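Local coordinates for muramidase (Sodiomyces alcalophilus, PDB 6ZM8), which probably hydrolyses the beta-1,4 links between N-acetylmuramic acid and N-acetylglucosamine in bacterial peptidoglycan, as a fungal lysozyme of glycoside hydrolase family 25, at residues R44-A49 with F54-Y59; A70-Y75 with V114-D119; E97-P100 with C105-L108; Q180-Y185 with G189-F194. All blocks are in the same frame, centred on the assembly; numbering follows the deposited sequence.

The four contacts lie in different parts of the barrel-like GH25 fold. Contact 1 packs a helix on the outside of the strand it leads into, and contact 4 is the antiparallel hairpin of the same sheet, with centres about 16 Å apart. Contact 2 joins two outer helices, while contact 3 closes a loop after strand 93-95 and is nested in the chain loop that contact 2 closes; these two touch where Trp116 CB meets Leu108 CD2 at 4.2 Å. Contacts 3 and 4 come within about 7 Å at their nearest atoms. Their acidic residues, Glu97 beside Asp95 and Asp190 beside Asp6, are consistent with the acidic cluster of a GH25 active site.

Contact 1 (R44-A49 with F54-Y59); sequences RQYTGA and FIRGAY
Ala49 and Phe54 mark the place where helix 44-49 and strand 55-59 come together, their CA atoms 5.2 Å apart at the two ends of a short connection. Phe54 N donates to Ala49 O over 3.1 Å, tying helix to strand just before the strand starts. The two then run nearly antiparallel, at 161°, with axes 8.9 Å apart at their closest. Because strand 55-61 pairs in parallel with strand 26-33, this is the returning half of a beta-alpha-beta crossover in the barrel-like GH25 fold.

The methyl of Ala49 packs between strand and loop, 3.9 Å from Phe54 CB, and also rests against Arg56 CB. Further up the helix, Tyr46 reaches across to the strand and lays one ring face on Arg56: CG of Arg56 stands over the ring centre in a CH-pi contact, 3.9 Å from the centroid. The arginine chain then bends (chi2 -82°) and carries its guanidinium along the same ring, where NH2 lies 3.5 Å from Tyr46 CE1. The two planes are 41° apart, so the groups lean together and do not stack flat. At the edge of the ring, near its plane, Tyr46 CE2 is 4.2 Å from Gly57 C.

Thr50 OG1 bonds Arg56 NE and Thr89 OG1 bonds NH1; a buried cationic side chain is thus held by polar neighbours while Tyr46 lies against its CG and part of one guanidinium face.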
loop_
_atom_site.group_PDB
_atom_site.type_symbol
_atom_site.label_atom_id
_atom_site.label_comp_id
_atom_site.label_asym_id
_atom_site.label_seq_id
_atom_site.Cartn_x
_atom_site.Cartn_y
_atom_site.Cartn_z
ATOM N N ARG A 44 12.361 -11.309 -6.234
ATOM C CA ARG A 44 12.746 -10.998 -7.622
ATOM C C ARG A 44 12.289 -9.588 -7.957
ATOM O O ARG A 44 13.008 -8.828 -8.608
ATOM C CB ARG A 44 12.161 -12.017 -8.593
ATOM C CG ARG A 44 12.054 -11.608 -10.050
ATOM C CD ARG A 44 11.324 -12.633 -10.895
ATOM N NE ARG A 44 9.912 -12.872 -10.621
ATOM C CZ ARG A 44 8.883 -12.085 -11.026
ATOM N NH1 ARG A 44 7.664 -12.485 -10.724
ATOM N NH2 ARG A 44 9.073 -10.950 -11.699
ATOM N N GLN A 45 11.067 -9.258 -7.571
ATOM C CA GLN A 45 10.492 -7.960 -7.948
ATOM C C GLN A 45 11.192 -6.813 -7.229
ATOM O O GLN A 45 11.526 -5.803 -7.853
ATOM C CB GLN A 45 8.988 -7.992 -7.657
ATOM C CG GLN A 45 8.226 -8.932 -8.595
ATOM C CD GLN A 45 6.793 -9.169 -8.181
ATOM O OE1 GLN A 45 6.462 -9.136 -6.993
ATOM N NE2 GLN A 45 5.948 -9.474 -9.151
ATOM N N TYR A 46 11.392 -6.964 -5.928
ATOM C CA TYR A 46 11.988 -5.871 -5.129
ATOM C C TYR A 46 13.429 -5.658 -5.554
ATOM O O TYR A 46 13.897 -4.505 -5.673
ATOM C CB TYR A 46 11.844 -6.214 -3.650
ATOM C CG TYR A 46 11.939 -5.043 -2.683
ATOM C CD1 TYR A 46 13.133 -4.608 -2.185
ATOM C CD2 TYR A 46 10.789 -4.424 -2.224
ATOM C CE1 TYR A 46 13.198 -3.641 -1.190
ATOM C CE2 TYR A 46 10.828 -3.453 -1.245
ATOM C CZ TYR A 46 12.028 -3.089 -0.695
ATOM O OH TYR A 46 12.102 -2.170 0.346
ATOM N N THR A 47 14.166 -6.737 -5.812
ATOM C CA THR A 47 15.536 -6.629 -6.336
ATOM C C THR A 47 15.561 -5.970 -7.707
ATOM O O THR A 47 16.398 -5.084 -7.935
ATOM C CB THR A 47 16.195 -8.001 -6.344
ATOM O OG1 THR A 47 16.249 -8.546 -5.037
ATOM C CG2 THR A 47 17.565 -7.987 -6.928
ATOM N N GLY A 48 14.676 -6.381 -8.604
ATOM C CA GLY A 48 14.650 -5.768 -9.934
ATOM C C GLY A 48 14.359 -4.274 -9.861
ATOM O O GLY A 48 14.952 -3.455 -10.563
ATOM N N ALA A 49 13.425 -3.905 -8.978
ATOM C CA ALA A 49 13.124 -2.474 -8.806
ATOM C C ALA A 49 14.370 -1.729 -8.333
ATOM O O ALA A 49 14.722 -0.657 -8.834
ATOM C CB ALA A 49 11.978 -2.329 -7.820
ATOM N N PHE A 54 14.346 2.384 -9.298
ATOM C CA PHE A 54 13.045 2.676 -8.701
ATOM C C PHE A 54 13.141 3.044 -7.225
ATOM O O PHE A 54 13.929 2.520 -6.458
ATOM C CB PHE A 54 12.112 1.469 -8.837
ATOM C CG PHE A 54 11.439 1.453 -10.170
ATOM C CD1 PHE A 54 12.081 0.981 -11.306
ATOM C CD2 PHE A 54 10.183 2.028 -10.332
ATOM C CE1 PHE A 54 11.502 1.124 -12.566
ATOM C CE2 PHE A 54 9.613 2.172 -11.584
ATOM C CZ PHE A 54 10.284 1.728 -12.701
ATOM N N ILE A 55 12.196 3.913 -6.858
ATOM C CA ILE A 55 11.722 4.062 -5.487
ATOM C C ILE A 55 10.669 2.941 -5.300
ATOM O O ILE A 55 9.842 2.731 -6.193
ATOM C CB ILE A 55 11.158 5.475 -5.283
ATOM C CG1 ILE A 55 12.299 6.500 -5.402
ATOM C CG2 ILE A 55 10.428 5.594 -3.975
ATOM C CD1 ILE A 55 11.883 7.946 -5.432
ATOM N N ARG A 56 10.750 2.189 -4.217
ATOM C CA ARG A 56 9.895 1.004 -4.096
ATOM C C ARG A 56 9.441 0.825 -2.671
ATOM O O ARG A 56 10.135 1.202 -1.719
ATOM C CB ARG A 56 10.554 -0.270 -4.646
ATOM C CG ARG A 56 11.760 -0.780 -3.873
ATOM C CD ARG A 56 13.072 -0.073 -4.225
ATOM N NE ARG A 56 14.217 -0.677 -3.566
ATOM C CZ ARG A 56 14.581 -0.463 -2.301
ATOM N NH1 ARG A 56 13.955 0.448 -1.566
ATOM N NH2 ARG A 56 15.575 -1.147 -1.785
ATOM N N GLY A 57 8.287 0.191 -2.533
ATOM C CA GLY A 57 7.779 -0.223 -1.247
ATOM C C GLY A 57 7.070 -1.559 -1.368
ATOM O O GLY A 57 6.847 -2.071 -2.468
ATOM N N ALA A 58 6.685 -2.068 -0.204
ATOM C CA ALA A 58 5.975 -3.322 -0.087
ATOM C C ALA A 58 4.562 -3.076 0.409
ATOM O O ALA A 58 4.302 -2.056 1.083
ATOM C CB ALA A 58 6.694 -4.222 0.902
ATOM N N TYR A 59 3.656 -4.030 0.162
ATOM C CA TYR A 59 2.321 -3.955 0.756
ATOM C C TYR A 59 1.907 -5.285 1.357
ATOM O O TYR A 59 2.418 -6.382 1.001
ATOM C CB TYR A 59 1.267 -3.375 -0.200
ATOM C CG TYR A 59 0.831 -4.229 -1.361
ATOM C CD1 TYR A 59 -0.202 -5.142 -1.241
ATOM C CD2 TYR A 59 1.410 -4.066 -2.626
ATOM C CE1 TYR A 59 -0.679 -5.860 -2.335
ATOM C CE2 TYR A 59 0.955 -4.781 -3.737
ATOM C CZ TYR A 59 -0.105 -5.677 -3.576
ATOM O OH TYR A 59 -0.571 -6.385 -4.659
#

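Contact 2 (A70-Y75 with V114-D119); sequences AAQARY and VNWIED
Ala70 and Asp119 bring helices 70-75 and 114-119 closest, with CA atoms 5.3 Å apart. The carboxylate of Asp119 swings to Ala70 because CG lies anti to the backbone N (chi1 -165°). There OD2 takes a weak hydrogen bond from Ala70 N, 3.0 Å long and bent to 147°. Both oxygens also rest on the alanine methyl, OD1 at 3.5 Å from Ala70 CB. Ala70 lies in the first turn of helix 69-78, so a negative carboxylate here would probably be stabilised by the helix dipole as well.

Helices 69-78 and 110-128 are neighbours on the outside of the GH25 barrel-like fold, each following a strand of its sheet, and Ala73 continues their packing onto Phe120 and Thr123. One turn before Asp119, the indole of Trp116 directs its CZ2 edge at the face of the Gln72 amide. Trp116 CZ2 lies 3.5 Å from Gln72 OE1 and is nearly equidistant from OE1, CD and NE2, with the two planes 67° apart. Polar partners on the adjoining strand and loop fix both groups: Trp116 NE1 donates to Ser67 O, while Gln72 bonds His60 NE2 through OE1 and Ser67 OG and Gln63 O through NE2.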
loop_
_atom_site.group_PDB
_atom_site.type_symbol
_atom_site.label_atom_id
_atom_site.label_comp_id
_atom_site.label_asym_id
_atom_site.label_seq_id
_atom_site.Cartn_x
_atom_site.Cartn_y
_atom_site.Cartn_z
ATOM N N ALA A 70 -1.533 -6.143 15.175
ATOM C CA ALA A 70 -0.124 -6.151 15.599
ATOM C C ALA A 70 0.597 -7.357 15.017
ATOM O O ALA A 70 1.734 -7.250 14.560
ATOM C CB ALA A 70 -0.021 -6.144 17.116
ATOM N N ALA A 71 -0.041 -8.544 15.065
ATOM C CA ALA A 71 0.622 -9.745 14.555
ATOM C C ALA A 71 0.908 -9.592 13.071
ATOM O O ALA A 71 1.963 -10.015 12.567
ATOM C CB ALA A 71 -0.227 -10.981 14.809
ATOM N N GLN A 72 -0.036 -9.008 12.331
ATOM C CA GLN A 72 0.172 -8.840 10.888
ATOM C C GLN A 72 1.213 -7.750 10.594
ATOM O O GLN A 72 1.976 -7.904 9.635
ATOM C CB GLN A 72 -1.166 -8.594 10.190
ATOM C CG GLN A 72 -1.895 -9.933 10.070
ATOM C CD GLN A 72 -3.249 -9.896 9.402
ATOM O OE1 GLN A 72 -3.426 -9.271 8.342
ATOM N NE2 GLN A 72 -4.185 -10.600 9.993
ATOM N N ALA A 73 1.259 -6.684 11.405
ATOM C CA ALA A 73 2.307 -5.694 11.202
ATOM C C ALA A 73 3.688 -6.296 11.448
ATOM O O ALA A 73 4.633 -6.000 10.705
ATOM C CB ALA A 73 2.081 -4.503 12.128
ATOM N N ARG A 74 3.825 -7.127 12.486
ATOM C CA ARG A 74 5.110 -7.786 12.743
ATOM C C ARG A 74 5.479 -8.698 11.583
ATOM O O ARG A 74 6.650 -8.743 11.155
ATOM C CB ARG A 74 5.066 -8.615 14.039
ATOM C CG ARG A 74 5.116 -7.804 15.301
ATOM C CD ARG A 74 5.217 -8.662 16.571
ATOM N NE ARG A 74 3.940 -9.266 16.947
ATOM C CZ ARG A 74 2.972 -8.690 17.735
ATOM N NH1 ARG A 74 3.183 -7.436 18.120
ATOM N NH2 ARG A 74 1.846 -9.298 17.978
ATOM N N TYR A 75 4.534 -9.490 11.098
ATOM C CA TYR A 75 4.813 -10.422 9.997
ATOM C C TYR A 75 5.240 -9.650 8.747
ATOM O O TYR A 75 6.216 -9.999 8.080
ATOM C CB TYR A 75 3.571 -11.268 9.737
ATOM C CG TYR A 75 3.776 -12.347 8.710
ATOM C CD1 TYR A 75 4.598 -13.414 8.952
ATOM C CD2 TYR A 75 3.119 -12.319 7.492
ATOM C CE1 TYR A 75 4.761 -14.453 8.027
ATOM C CE2 TYR A 75 3.266 -13.326 6.553
ATOM C CZ TYR A 75 4.065 -14.404 6.831
ATOM O OH TYR A 75 4.150 -15.409 5.911
ATOM N N VAL A 114 -11.763 -0.351 13.046
ATOM C CA VAL A 114 -10.893 0.787 13.342
ATOM C C VAL A 114 -9.824 0.376 14.347
ATOM O O VAL A 114 -8.644 0.714 14.181
ATOM C CB VAL A 114 -11.728 1.973 13.835
ATOM C CG1 VAL A 114 -10.854 3.082 14.421
ATOM C CG2 VAL A 114 -12.591 2.529 12.711
ATOM N N ASN A 115 -10.198 -0.356 15.406
ATOM C CA ASN A 115 -9.204 -0.774 16.374
ATOM C C ASN A 115 -8.150 -1.697 15.743
ATOM O O ASN A 115 -6.968 -1.615 16.117
ATOM C CB ASN A 115 -9.864 -1.515 17.556
ATOM C CG ASN A 115 -10.728 -0.633 18.427
ATOM O OD1 ASN A 115 -10.711 0.591 18.315
ATOM N ND2 ASN A 115 -11.476 -1.289 19.298
ATOM N N TRP A 116 -8.560 -2.577 14.853
ATOM C CA TRP A 116 -7.631 -3.489 14.203
ATOM C C TRP A 116 -6.605 -2.702 13.385
ATOM O O TRP A 116 -5.402 -2.939 13.448
ATOM C CB TRP A 116 -8.427 -4.477 13.320
ATOM C CG TRP A 116 -7.604 -5.577 12.761
ATOM C CD1 TRP A 116 -7.522 -6.834 13.287
ATOM C CD2 TRP A 116 -6.712 -5.538 11.634
ATOM N NE1 TRP A 116 -6.627 -7.590 12.549
ATOM C CE2 TRP A 116 -6.117 -6.824 11.551
ATOM C CE3 TRP A 116 -6.362 -4.584 10.676
ATOM C CZ2 TRP A 116 -5.181 -7.147 10.570
ATOM C CZ3 TRP A 116 -5.423 -4.895 9.701
ATOM C CH2 TRP A 116 -4.835 -6.167 9.671
ATOM N N ILE A 117 -7.119 -1.764 12.588
ATOM C CA ILE A 117 -6.239 -0.912 11.763
ATOM C C ILE A 117 -5.298 -0.116 12.673
ATOM O O ILE A 117 -4.110 -0.009 12.381
ATOM C CB ILE A 117 -7.077 -0.021 10.839
ATOM C CG1 ILE A 117 -7.896 -0.881 9.860
ATOM C CG2 ILE A 117 -6.175 0.962 10.090
ATOM C CD1 ILE A 117 -9.021 -0.114 9.178
ATOM N N GLU A 118 -5.834 0.459 13.766
ATOM C CA GLU A 118 -4.985 1.191 14.706
ATOM C C GLU A 118 -3.862 0.307 15.227
ATOM O O GLU A 118 -2.709 0.736 15.359
ATOM C CB GLU A 118 -5.851 1.728 15.840
ATOM C CG GLU A 118 -5.055 2.537 16.874
ATOM C CD GLU A 118 -4.487 3.816 16.308
ATOM O OE1 GLU A 118 -5.265 4.683 15.884
ATOM O OE2 GLU A 118 -3.263 3.906 16.179
ATOM N N ASP A 119 -4.191 -0.943 15.574
ATOM C CA ASP A 119 -3.177 -1.854 16.085
ATOM C C ASP A 119 -2.099 -2.112 15.014
ATOM O O ASP A 119 -0.896 -2.116 15.310
ATOM C CB ASP A 119 -3.855 -3.147 16.547
ATOM C CG ASP A 119 -3.009 -4.034 17.424
ATOM O OD1 ASP A 119 -2.110 -3.549 18.099
ATOM O OD2 ASP A 119 -3.336 -5.262 17.445
#

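Contact 3 (E97-P100 with C105-L108); sequences EYNP and CYGL
Tyr106 spans the gap between the two segments and meets Asn99 and the carbonyl of Glu97. It sits at the second position of a type I' beta turn, Cys105 to Leu108, and its CB sends the ring back over segment 97-100, CG standing anti to the carbonyl carbon (chi1 -59°). CG itself is 4.1 Å from Asn99 CB. One ring step on, CD2 lies 3.5 Å from Asn99 CG, where the side-chain amide lies stacked on the ring with planes 15° apart. Tyr106 CE2 lies under Asn99 CB and CG, both 3.5 Å away. Asn99 CB covers the middle of that face in a CH-pi contact, 3.6 Å from the centroid. At the opposite edge, near the ring plane, CE1 comes 3.2 Å from Glu97 O. CZ meets the backbone at Asn99 CA, 3.3 Å away. At the tip, Tyr106 OH donates to Glu97 O over 2.8 Å, the donor tilted 28° from the carbonyl plane. Pro100 CD comes to 3.7 Å from Tyr106 OH.

Asn99 is held flat on the ring by its own loop, OD1 accepting from Asn101 N and ND2 donating to Ala103 O. Phe61, Pro64 and Met113 pack around Tyr106, and Cys105 is tied by a disulfide to Cys144, so the turn is joined to helix 138-145. The loop follows strand 93-95, and Glu97 with nearby Asp95 fits the D-x-E pattern of GH25 enzymes. A phenol that grips the main chain of Glu97 while its face carries Asn99 thus probably helps to set the backbone from which the Glu97 side chain projects.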
loop_
_atom_site.group_PDB
_atom_site.type_symbol
_atom_site.label_atom_id
_atom_site.label_comp_id
_atom_site.label_asym_id
_atom_site.label_seq_id
_atom_site.Cartn_x
_atom_site.Cartn_y
_atom_site.Cartn_z
ATOM N N GLU A 97 -9.180 -3.868 2.378
ATOM C CA GLU A 97 -10.214 -3.810 1.367
ATOM C C GLU A 97 -11.114 -5.049 1.487
ATOM O O GLU A 97 -10.980 -5.868 2.385
ATOM C CB GLU A 97 -9.585 -3.747 -0.044
ATOM C CG GLU A 97 -8.822 -5.013 -0.392
ATOM C CD GLU A 97 -8.373 -5.002 -1.853
ATOM O OE1 GLU A 97 -9.170 -5.452 -2.715
ATOM O OE2 GLU A 97 -7.246 -4.611 -2.142
ATOM N N TYR A 98 -11.997 -5.181 0.500
ATOM C CA TYR A 98 -13.042 -6.217 0.477
ATOM C C TYR A 98 -12.454 -7.591 0.798
ATOM O O TYR A 98 -11.499 -8.071 0.177
ATOM C CB TYR A 98 -13.679 -6.301 -0.928
ATOM C CG TYR A 98 -13.984 -4.948 -1.535
ATOM C CD1 TYR A 98 -15.196 -4.299 -1.311
ATOM C CD2 TYR A 98 -13.035 -4.300 -2.318
ATOM C CE1 TYR A 98 -15.429 -3.033 -1.830
ATOM C CE2 TYR A 98 -13.267 -3.061 -2.850
ATOM C CZ TYR A 98 -14.455 -2.419 -2.606
ATOM O OH TYR A 98 -14.606 -1.174 -3.177
ATOM N N ASN A 99 -13.125 -8.282 1.717
ATOM C CA ASN A 99 -12.773 -9.686 1.986
ATOM C C ASN A 99 -12.842 -10.511 0.697
ATOM O O ASN A 99 -13.896 -10.552 0.058
ATOM C CB ASN A 99 -13.777 -10.191 2.999
ATOM C CG ASN A 99 -13.518 -11.610 3.476
ATOM O OD1 ASN A 99 -12.557 -12.279 3.064
ATOM N ND2 ASN A 99 -14.395 -12.053 4.370
ATOM N N PRO A 100 -11.718 -11.168 0.328
ATOM C CA PRO A 100 -11.662 -11.821 -0.921
ATOM C C PRO A 100 -12.344 -13.279 -0.563
ATOM O O PRO A 100 -12.657 -13.692 -1.540
ATOM C CB PRO A 100 -10.201 -12.153 -1.254
ATOM C CG PRO A 100 -9.476 -11.997 0.068
ATOM C CD PRO A 100 -10.369 -11.092 0.881
ATOM N N CYS A 105 -16.735 -6.937 5.169
ATOM C CA CYS A 105 -16.131 -6.353 6.384
ATOM C C CYS A 105 -15.565 -7.413 7.348
ATOM O O CYS A 105 -15.206 -7.074 8.472
ATOM C CB CYS A 105 -17.080 -5.429 7.111
ATOM S SG CYS A 105 -17.737 -4.055 6.099
ATOM N N TYR A 106 -15.463 -8.670 6.882
ATOM C CA TYR A 106 -14.749 -9.738 7.600
ATOM C C TYR A 106 -15.457 -10.141 8.908
ATOM O O TYR A 106 -14.852 -10.820 9.726
ATOM C CB TYR A 106 -13.279 -9.396 7.894
ATOM C CG TYR A 106 -12.446 -9.112 6.669
ATOM C CD1 TYR A 106 -12.388 -7.826 6.123
ATOM C CD2 TYR A 106 -11.671 -10.092 6.070
ATOM C CE1 TYR A 106 -11.586 -7.529 5.022
ATOM C CE2 TYR A 106 -10.862 -9.820 4.978
ATOM C CZ TYR A 106 -10.822 -8.535 4.442
ATOM O OH TYR A 106 -10.021 -8.322 3.359
ATOM N N GLY A 107 -16.705 -9.728 9.094
ATOM C CA GLY A 107 -17.423 -10.016 10.334
ATOM C C GLY A 107 -17.100 -9.071 11.478
ATOM O O GLY A 107 -17.647 -9.271 12.568
ATOM N N LEU A 108 -16.248 -8.080 11.270
ATOM C CA LEU A 108 -15.941 -7.135 12.341
ATOM C C LEU A 108 -16.968 -6.005 12.342
ATOM O O LEU A 108 -17.441 -5.570 11.298
ATOM C CB LEU A 108 -14.537 -6.517 12.186
ATOM C CG LEU A 108 -13.360 -7.367 12.666
ATOM C CD1 LEU A 108 -13.103 -8.596 11.804
ATOM C CD2 LEU A 108 -12.087 -6.523 12.750
#

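Contact 4 (Q180-Y185 with G189-F194); sequences QYNDKY and GDSNWF
Tyr181 and Trp193 are brought face to face by opposite first torsions: CG of Tyr181 lies between its backbone N and carbonyl carbon (chi1 66°), while that of Trp193 stands anti to the carbonyl carbon (chi1 -63°). The phenol and the pyrrole ring of the indole form an offset stack, centroids 3.8 Å apart and planes at 4°, with Trp193 NE1 above the middle of the tyrosine. Ser191 CB covers the opposite face. A water joins Tyr181 OH to Asn192 O.

The strands form an antiparallel hairpin: Tyr181 N donates to Ser191 O, and Ser191 N to Asn182 O, each at 3.0 Å. A beta bulge shifts the register by one between Gln180 and Asn182. Beyond it, Asn182 OD1 receives Ser191 OG at 2.7 Å and Lys184 N at 2.8 Å, from opposite faces of its amide plane; the second bond makes an Asx turn.

On the face opposite Asn182 and Ser191, Gln180 NE2 and Asn192 ND2 both donate to Asp6 OD2, and Gln180 OE1 is bonded by Tyr162 OH and Tyr135 OH. One amide oxygen with two donors probably stiffens the start of the hairpin connection, while the two strands each turn an amide toward what is probably the acidic site.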
loop_
_atom_site.group_PDB
_atom_site.type_symbol
_atom_site.label_atom_id
_atom_site.label_comp_id
_atom_site.label_asym_id
_atom_site.label_seq_id
_atom_site.Cartn_x
_atom_site.Cartn_y
_atom_site.Cartn_z
ATOM N N GLN A 180 -4.571 4.693 -7.432
ATOM C CA GLN A 180 -4.560 3.541 -8.334
ATOM C C GLN A 180 -5.747 3.725 -9.297
ATOM O O GLN A 180 -6.900 3.632 -8.891
ATOM C CB GLN A 180 -4.706 2.242 -7.561
ATOM C CG GLN A 180 -4.304 1.032 -8.405
ATOM C CD GLN A 180 -4.596 -0.228 -7.615
ATOM O OE1 GLN A 180 -5.781 -0.552 -7.389
ATOM N NE2 GLN A 180 -3.573 -0.893 -7.127
ATOM N N TYR A 181 -5.413 4.010 -10.560
ATOM C CA TYR A 181 -6.406 4.479 -11.523
ATOM C C TYR A 181 -6.706 3.465 -12.635
ATOM O O TYR A 181 -7.660 3.678 -13.373
ATOM C CB TYR A 181 -6.040 5.859 -12.088
ATOM C CG TYR A 181 -4.795 5.872 -12.936
ATOM C CD1 TYR A 181 -3.520 5.953 -12.364
ATOM C CD2 TYR A 181 -4.877 5.819 -14.318
ATOM C CE1 TYR A 181 -2.373 5.955 -13.155
ATOM C CE2 TYR A 181 -3.749 5.830 -15.112
ATOM C CZ TYR A 181 -2.488 5.872 -14.529
ATOM O OH TYR A 181 -1.399 5.832 -15.353
ATOM N N ASN A 182 -5.942 2.371 -12.726
ATOM C CA ASN A 182 -6.343 1.262 -13.579
ATOM C C ASN A 182 -5.635 0.000 -13.086
ATOM O O ASN A 182 -4.720 0.062 -12.276
ATOM C CB ASN A 182 -6.102 1.545 -15.085
ATOM C CG ASN A 182 -4.646 1.629 -15.464
ATOM O OD1 ASN A 182 -3.840 0.749 -15.126
ATOM N ND2 ASN A 182 -4.291 2.670 -16.199
ATOM N N ASP A 183 -6.112 -1.131 -13.619
ATOM C CA ASP A 183 -5.491 -2.438 -13.420
ATOM C C ASP A 183 -4.865 -2.960 -14.713
ATOM O O ASP A 183 -4.857 -4.189 -14.967
ATOM C CB ASP A 183 -6.424 -3.436 -12.783
ATOM C CG ASP A 183 -7.689 -3.727 -13.555
ATOM O OD1 ASP A 183 -7.868 -3.200 -14.643
ATOM O OD2 ASP A 183 -8.509 -4.526 -13.042
ATOM N N LYS A 184 -4.302 -2.035 -15.489
ATOM C CA LYS A 184 -3.838 -2.298 -16.847
ATOM C C LYS A 184 -2.431 -1.745 -17.053
ATOM O O LYS A 184 -2.115 -1.213 -18.121
ATOM C CB LYS A 184 -4.806 -1.719 -17.881
ATOM C CG LYS A 184 -6.210 -2.235 -17.826
ATOM C CD LYS A 184 -7.122 -1.440 -18.731
ATOM C CE LYS A 184 -8.484 -2.068 -18.866
ATOM N NZ LYS A 184 -9.381 -1.221 -19.666
ATOM N N TYR A 185 -1.544 -1.922 -16.083
ATOM C CA TYR A 185 -0.143 -1.586 -16.337
ATOM C C TYR A 185 0.304 -2.379 -17.562
ATOM O O TYR A 185 -0.035 -3.568 -17.690
ATOM C CB TYR A 185 0.716 -1.936 -15.113
ATOM C CG TYR A 185 2.124 -1.432 -15.264
ATOM C CD1 TYR A 185 2.364 -0.066 -15.159
ATOM C CD2 TYR A 185 3.182 -2.263 -15.592
ATOM C CE1 TYR A 185 3.600 0.484 -15.445
ATOM C CE2 TYR A 185 4.440 -1.729 -15.890
ATOM C CZ TYR A 185 4.637 -0.342 -15.840
ATOM O OH TYR A 185 5.866 0.147 -16.181
ATOM N N GLY A 189 -0.156 -5.635 -13.958
ATOM C CA GLY A 189 -0.222 -4.926 -12.690
ATOM C C GLY A 189 -1.153 -3.744 -12.775
ATOM O O GLY A 189 -1.936 -3.595 -13.713
ATOM N N ASP A 190 -1.074 -2.903 -11.742
ATOM C CA ASP A 190 -1.937 -1.740 -11.653
ATOM C C ASP A 190 -1.135 -0.455 -11.830
ATOM O O ASP A 190 0.051 -0.422 -11.535
ATOM C CB ASP A 190 -2.664 -1.686 -10.300
ATOM C CG ASP A 190 -3.295 -3.028 -9.980
ATOM O OD1 ASP A 190 -4.113 -3.506 -10.727
ATOM O OD2 ASP A 190 -2.902 -3.635 -8.907
ATOM N N SER A 191 -1.804 0.600 -12.303
ATOM C CA SER A 191 -1.150 1.881 -12.515
ATOM C C SER A 191 -1.536 2.869 -11.418
ATOM O O SER A 191 -2.704 2.937 -11.031
ATOM C CB SER A 191 -1.543 2.489 -13.861
ATOM O OG SER A 191 -1.255 1.580 -14.926
ATOM N N ASN A 192 -0.545 3.652 -10.983
ATOM C CA ASN A 192 -0.723 4.636 -9.929
ATOM C C ASN A 192 -0.183 6.001 -10.363
ATOM O O ASN A 192 0.790 6.115 -11.105
ATOM C CB ASN A 192 0.057 4.238 -8.664
ATOM C CG ASN A 192 -0.452 2.920 -8.122
ATOM O OD1 ASN A 192 -1.614 2.809 -7.748
ATOM N ND2 ASN A 192 0.425 1.908 -8.090
ATOM N N TRP A 193 -0.788 7.037 -9.774
ATOM C CA TRP A 193 -0.216 8.382 -9.735
ATOM C C TRP A 193 0.218 8.691 -8.319
ATOM O O TRP A 193 -0.515 8.411 -7.364
ATOM C CB TRP A 193 -1.231 9.446 -10.147
ATOM C CG TRP A 193 -1.724 9.342 -11.558
ATOM C CD1 TRP A 193 -3.011 9.190 -11.958
ATOM C CD2 TRP A 193 -0.947 9.370 -12.780
ATOM N NE1 TRP A 193 -3.112 9.148 -13.323
ATOM C CE2 TRP A 193 -1.859 9.201 -13.865
ATOM C CE3 TRP A 193 0.413 9.501 -13.066
ATOM C CZ2 TRP A 193 -1.432 9.155 -15.202
ATOM C CZ3 TRP A 193 0.830 9.449 -14.384
ATOM C CH2 TRP A 193 -0.079 9.289 -15.430
ATOM N N PHE A 194 1.372 9.339 -8.194
ATOM C CA PHE A 194 1.780 10.003 -6.959
ATOM C C PHE A 194 1.454 11.487 -7.095
ATOM O O PHE A 194 1.822 12.133 -8.081
ATOM C CB PHE A 194 3.294 9.821 -6.725
ATOM C CG PHE A 194 3.807 10.688 -5.594
ATOM C CD1 PHE A 194 3.531 10.388 -4.274
ATOM C CD2 PHE A 194 4.572 11.829 -5.875
ATOM C CE1 PHE A 194 4.015 11.196 -3.252
ATOM C CE2 PHE A 194 5.057 12.628 -4.852
ATOM C CZ PHE A 194 4.782 12.317 -3.552
HETATM O O HOH W 1 0.903 5.605 -14.043
HETATM O O HOH W 2 -2.772 -6.173 -15.141
#